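Putative aldehyde dehydrogenase (Burkholderia cenocepacia, PDB 4YWE) probably oxidises aldehydes with NAD or NADP as electron acceptor, and binds calcium and magnesium ions. Local coordinates at residues His14-Thr28 and Ile43-Ala57. Numbering follows the deposited sequence.
Sequences HFIAGEWTLPAQLET and IARGTAPDIERAVAA. With EDO (1,2-ethanediol), chain I.
The carboxylate of Asp-50, in the first turn of the helix that starts at Ala-48, is met by Ala-24 of the loop 22-25 and, more weakly, by His-14 of the hairpin 14-21. Asp-50 OD1 takes the backbone N-H of Ala-24 on the syn lone pair, at 2.8 Å from Ala-24 N. Asp-50 OD2 is shared more widely: the N-H of Thr-47 reaches its anti side, a water that also joins Thr-47 OG1 and Gln-25 N donates to it, and His-14 NE2 approaches obliquely at 3.1 Å, a bond weak because its N-H...O angle is only 133°. With CG anti to its carbonyl carbon (chi1 -59°), the His-14 ring is laid against Ala-44, whose CB sits 3.7 Å from the ring centroid in a CH-pi contact. Small Ala-44 also leaves room for Pro-23 CD. At the ring edge His-14 NE2 lies 3.3 Å from Gly-46 CA, where a CB would collide with His-14 CE1. Farther along the helix, Ile-16 CD1 lies 3.6 Å from Asp-50 O, and its CG2, anti to the backbone N, meets Arg-53 O and Ala-57 CB. The extended Arg-53 lays one guanidinium face against Ala-24 CB. At the other end, Arg-45 N bonds to Glu-27 O at 2.9 Å; their side chains run alongside in a long, purely electrostatic salt bridge, and Arg-45 NH2 pairs with Glu-216. The N-terminal beta hairpin, closed by a type I' turn in which Gly-18 suits the positive phi, thus rests on helix 48-63, with strand 207-209 bordering both; strand 28-33, paired antiparallel with 38-44, carries the calcium ligand Val-32.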
# COMPACT_ATOMS: atom_id res chain seq x y z
N HIS A 14 -15.74 -38.87 0.65
CA HIS A 14 -15.37 -37.50 0.30
C HIS A 14 -16.23 -36.53 1.09
O HIS A 14 -17.22 -36.92 1.70
CB HIS A 14 -15.56 -37.26 -1.20
CG HIS A 14 -14.75 -38.16 -2.07
ND1 HIS A 14 -13.38 -38.25 -1.98
CD2 HIS A 14 -15.11 -39.02 -3.06
CE1 HIS A 14 -12.93 -39.12 -2.87
NE2 HIS A 14 -13.96 -39.60 -3.54
N PHE A 15 -15.84 -35.25 1.08
CA PHE A 15 -16.66 -34.22 1.70
C PHE A 15 -17.11 -33.23 0.64
O PHE A 15 -16.42 -32.25 0.35
CB PHE A 15 -15.88 -33.51 2.81
CG PHE A 15 -16.72 -32.57 3.63
CD1 PHE A 15 -17.63 -33.05 4.55
CD2 PHE A 15 -16.61 -31.19 3.47
CE1 PHE A 15 -18.40 -32.19 5.31
CE2 PHE A 15 -17.38 -30.33 4.22
CZ PHE A 15 -18.28 -30.83 5.14
N ILE A 16 -18.28 -33.49 0.06
CA ILE A 16 -18.79 -32.68 -1.04
C ILE A 16 -20.13 -32.05 -0.65
O ILE A 16 -21.02 -32.73 -0.14
CB ILE A 16 -18.94 -33.52 -2.32
CG1 ILE A 16 -17.62 -34.24 -2.64
CG2 ILE A 16 -19.38 -32.65 -3.49
CD1 ILE A 16 -17.70 -35.16 -3.84
N ALA A 17 -20.25 -30.75 -0.90
CA ALA A 17 -21.48 -30.00 -0.63
C ALA A 17 -21.92 -30.11 0.83
O ALA A 17 -23.12 -30.20 1.11
CB ALA A 17 -22.60 -30.46 -1.56
N GLY A 18 -20.96 -30.12 1.74
CA GLY A 18 -21.24 -30.13 3.16
C GLY A 18 -21.68 -31.47 3.71
O GLY A 18 -22.15 -31.56 4.85
N GLU A 19 -21.54 -32.52 2.91
CA GLU A 19 -21.93 -33.86 3.34
C GLU A 19 -20.87 -34.89 2.98
O GLU A 19 -20.11 -34.70 2.03
CB GLU A 19 -23.27 -34.25 2.72
CG GLU A 19 -24.46 -33.50 3.28
CD GLU A 19 -25.77 -33.89 2.62
OE1 GLU A 19 -25.73 -34.51 1.54
OE2 GLU A 19 -26.84 -33.57 3.19
N TRP A 20 -20.81 -35.97 3.75
CA TRP A 20 -19.87 -37.05 3.47
C TRP A 20 -20.43 -37.97 2.40
O TRP A 20 -21.48 -38.58 2.57
CB TRP A 20 -19.55 -37.83 4.75
CG TRP A 20 -18.83 -37.00 5.77
CD1 TRP A 20 -19.35 -36.49 6.92
CD2 TRP A 20 -17.47 -36.56 5.70
NE1 TRP A 20 -18.39 -35.77 7.59
CE2 TRP A 20 -17.23 -35.79 6.86
CE3 TRP A 20 -16.44 -36.74 4.78
CZ2 TRP A 20 -15.99 -35.21 7.12
CZ3 TRP A 20 -15.21 -36.16 5.04
CH2 TRP A 20 -14.99 -35.41 6.20
N THR A 21 -19.72 -38.05 1.28
CA THR A 21 -20.21 -38.75 0.10
C THR A 21 -19.31 -39.91 -0.30
O THR A 21 -18.09 -39.77 -0.36
CB THR A 21 -20.35 -37.78 -1.10
OG1 THR A 21 -21.13 -36.65 -0.72
CG2 THR A 21 -21.01 -38.48 -2.28
N LEU A 22 -19.92 -41.06 -0.58
CA LEU A 22 -19.20 -42.21 -1.10
C LEU A 22 -18.59 -41.89 -2.46
O LEU A 22 -19.17 -41.12 -3.23
CB LEU A 22 -20.12 -43.42 -1.22
CG LEU A 22 -20.69 -44.01 0.07
CD1 LEU A 22 -21.65 -45.15 -0.24
CD2 LEU A 22 -19.57 -44.49 0.97
N PRO A 23 -17.42 -42.47 -2.76
CA PRO A 23 -16.82 -42.29 -4.09
C PRO A 23 -17.72 -42.86 -5.17
O PRO A 23 -18.45 -43.83 -4.92
CB PRO A 23 -15.51 -43.08 -3.99
CG PRO A 23 -15.72 -44.05 -2.88
CD PRO A 23 -16.61 -43.34 -1.90
N ALA A 24 -17.69 -42.27 -6.36
CA ALA A 24 -18.58 -42.67 -7.45
C ALA A 24 -18.36 -44.12 -7.86
O ALA A 24 -19.30 -44.79 -8.30
CB ALA A 24 -18.39 -41.75 -8.65
N GLN A 25 -17.14 -44.61 -7.71
CA GLN A 25 -16.80 -45.96 -8.14
C GLN A 25 -16.62 -46.91 -6.95
O GLN A 25 -16.26 -48.07 -7.12
CB GLN A 25 -15.54 -45.94 -9.00
CG GLN A 25 -15.74 -45.24 -10.33
CD GLN A 25 -14.47 -45.12 -11.14
OE1 GLN A 25 -13.54 -45.91 -10.97
NE2 GLN A 25 -14.41 -44.13 -12.02
N LEU A 26 -16.87 -46.39 -5.75
CA LEU A 26 -16.95 -47.19 -4.53
C LEU A 26 -15.70 -48.01 -4.22
O LEU A 26 -15.80 -49.17 -3.81
CB LEU A 26 -18.16 -48.14 -4.61
CG LEU A 26 -19.53 -47.49 -4.84
CD1 LEU A 26 -20.59 -48.55 -5.08
CD2 LEU A 26 -19.91 -46.59 -3.67
N GLU A 27 -14.52 -47.42 -4.41
CA GLU A 27 -13.28 -48.09 -4.05
C GLU A 27 -12.51 -47.28 -3.00
O GLU A 27 -12.75 -46.09 -2.83
CB GLU A 27 -12.41 -48.32 -5.29
CG GLU A 27 -12.94 -49.39 -6.22
CD GLU A 27 -11.99 -49.74 -7.34
OE1 GLU A 27 -11.99 -50.90 -7.79
OE2 GLU A 27 -11.23 -48.84 -7.77
N THR A 28 -11.60 -47.94 -2.30
CA THR A 28 -10.91 -47.32 -1.17
C THR A 28 -9.38 -47.39 -1.28
O THR A 28 -8.84 -48.16 -2.08
CB THR A 28 -11.32 -47.97 0.16
OG1 THR A 28 -10.98 -49.36 0.14
CG2 THR A 28 -12.81 -47.82 0.40
N ILE A 43 -9.39 -44.46 3.03
CA ILE A 43 -9.95 -43.25 2.44
C ILE A 43 -10.61 -43.58 1.11
O ILE A 43 -10.30 -44.60 0.50
CB ILE A 43 -8.87 -42.16 2.25
CG1 ILE A 43 -7.68 -42.72 1.48
CG2 ILE A 43 -8.43 -41.61 3.60
CD1 ILE A 43 -6.57 -41.71 1.25
N ALA A 44 -11.52 -42.72 0.68
CA ALA A 44 -12.19 -42.90 -0.60
C ALA A 44 -11.22 -42.72 -1.76
O ALA A 44 -10.46 -41.75 -1.80
CB ALA A 44 -13.35 -41.93 -0.74
N ARG A 45 -11.23 -43.66 -2.70
CA ARG A 45 -10.40 -43.56 -3.89
C ARG A 45 -11.09 -42.67 -4.92
O ARG A 45 -11.84 -43.14 -5.77
CB ARG A 45 -10.13 -44.95 -4.48
CG ARG A 45 -9.21 -44.94 -5.69
CD ARG A 45 -8.91 -46.35 -6.18
NE ARG A 45 -8.05 -46.35 -7.35
CZ ARG A 45 -7.55 -47.44 -7.92
NH1 ARG A 45 -7.84 -48.64 -7.42
NH2 ARG A 45 -6.78 -47.35 -8.99
N GLY A 46 -10.83 -41.37 -4.82
CA GLY A 46 -11.50 -40.39 -5.66
C GLY A 46 -11.13 -40.45 -7.13
O GLY A 46 -9.97 -40.63 -7.48
N THR A 47 -12.14 -40.30 -7.98
CA THR A 47 -11.93 -40.29 -9.42
C THR A 47 -12.54 -39.04 -10.03
O THR A 47 -13.03 -38.17 -9.31
CB THR A 47 -12.53 -41.55 -10.08
OG1 THR A 47 -13.90 -41.68 -9.71
CG2 THR A 47 -11.77 -42.79 -9.65
N ALA A 48 -12.52 -38.96 -11.36
CA ALA A 48 -13.02 -37.80 -12.09
C ALA A 48 -14.47 -37.41 -11.76
O ALA A 48 -14.76 -36.22 -11.62
CB ALA A 48 -12.88 -38.03 -13.60
N PRO A 49 -15.39 -38.39 -11.64
CA PRO A 49 -16.75 -37.97 -11.27
C PRO A 49 -16.83 -37.28 -9.90
O PRO A 49 -17.63 -36.36 -9.73
CB PRO A 49 -17.53 -39.28 -11.25
CG PRO A 49 -16.79 -40.16 -12.18
CD PRO A 49 -15.35 -39.82 -11.99
N ASP A 50 -16.00 -37.72 -8.96
CA ASP A 50 -15.97 -37.12 -7.63
C ASP A 50 -15.49 -35.68 -7.69
O ASP A 50 -16.01 -34.81 -6.99
CB ASP A 50 -15.07 -37.94 -6.70
CG ASP A 50 -15.50 -39.39 -6.61
OD1 ASP A 50 -16.72 -39.66 -6.61
OD2 ASP A 50 -14.62 -40.27 -6.54
N ILE A 51 -14.49 -35.43 -8.53
CA ILE A 51 -13.96 -34.08 -8.73
C ILE A 51 -15.04 -33.20 -9.37
O ILE A 51 -15.19 -32.04 -9.00
CB ILE A 51 -12.68 -34.10 -9.59
CG1 ILE A 51 -11.54 -34.75 -8.81
CG2 ILE A 51 -12.29 -32.70 -10.01
CD1 ILE A 51 -11.13 -33.99 -7.56
N GLU A 52 -15.78 -33.77 -10.31
CA GLU A 52 -16.86 -33.06 -10.99
C GLU A 52 -17.89 -32.53 -9.99
O GLU A 52 -18.33 -31.39 -10.09
CB GLU A 52 -17.53 -33.96 -12.02
CG GLU A 52 -18.74 -33.33 -12.71
CD GLU A 52 -18.36 -32.16 -13.60
OE1 GLU A 52 -17.26 -32.20 -14.19
OE2 GLU A 52 -19.17 -31.22 -13.71
N ARG A 53 -18.28 -33.38 -9.04
CA ARG A 53 -19.26 -33.00 -8.03
C ARG A 53 -18.70 -31.96 -7.07
O ARG A 53 -19.42 -31.08 -6.61
CB ARG A 53 -19.73 -34.24 -7.26
CG ARG A 53 -20.32 -35.33 -8.13
CD ARG A 53 -20.78 -36.52 -7.31
NE ARG A 53 -21.09 -37.67 -8.15
CZ ARG A 53 -21.46 -38.86 -7.69
NH1 ARG A 53 -21.57 -39.06 -6.38
NH2 ARG A 53 -21.73 -39.85 -8.53
N ALA A 54 -17.41 -32.07 -6.77
CA ALA A 54 -16.74 -31.14 -5.87
C ALA A 54 -16.70 -29.74 -6.47
O ALA A 54 -16.95 -28.75 -5.78
CB ALA A 54 -15.34 -31.62 -5.55
N VAL A 55 -16.37 -29.66 -7.76
CA VAL A 55 -16.30 -28.38 -8.45
C VAL A 55 -17.70 -27.80 -8.61
O VAL A 55 -17.91 -26.60 -8.46
CB VAL A 55 -15.60 -28.52 -9.82
CG1 VAL A 55 -15.62 -27.20 -10.57
CG2 VAL A 55 -14.18 -29.01 -9.63
N ALA A 56 -18.67 -28.67 -8.90
CA ALA A 56 -20.06 -28.27 -9.01
C ALA A 56 -20.54 -27.62 -7.71
O ALA A 56 -21.17 -26.56 -7.73
CB ALA A 56 -20.94 -29.46 -9.36
N ALA A 57 -20.24 -28.26 -6.59
CA ALA A 57 -20.62 -27.75 -5.28
C ALA A 57 -19.95 -26.42 -4.99
O ALA A 57 -20.58 -25.48 -4.49
CB ALA A 57 -20.28 -28.77 -4.20
C1 EDO I . -9.21 -39.35 -13.56
O1 EDO I . -7.94 -38.73 -13.35
C2 EDO I . -9.40 -40.49 -12.57
O2 EDO I . -10.66 -41.12 -12.80
O HOH W 1 -14.93 -42.80 -7.51
O HOH W 2 -13.61 -45.33 -6.23
O HOH W 3 -8.83 -49.39 -4.72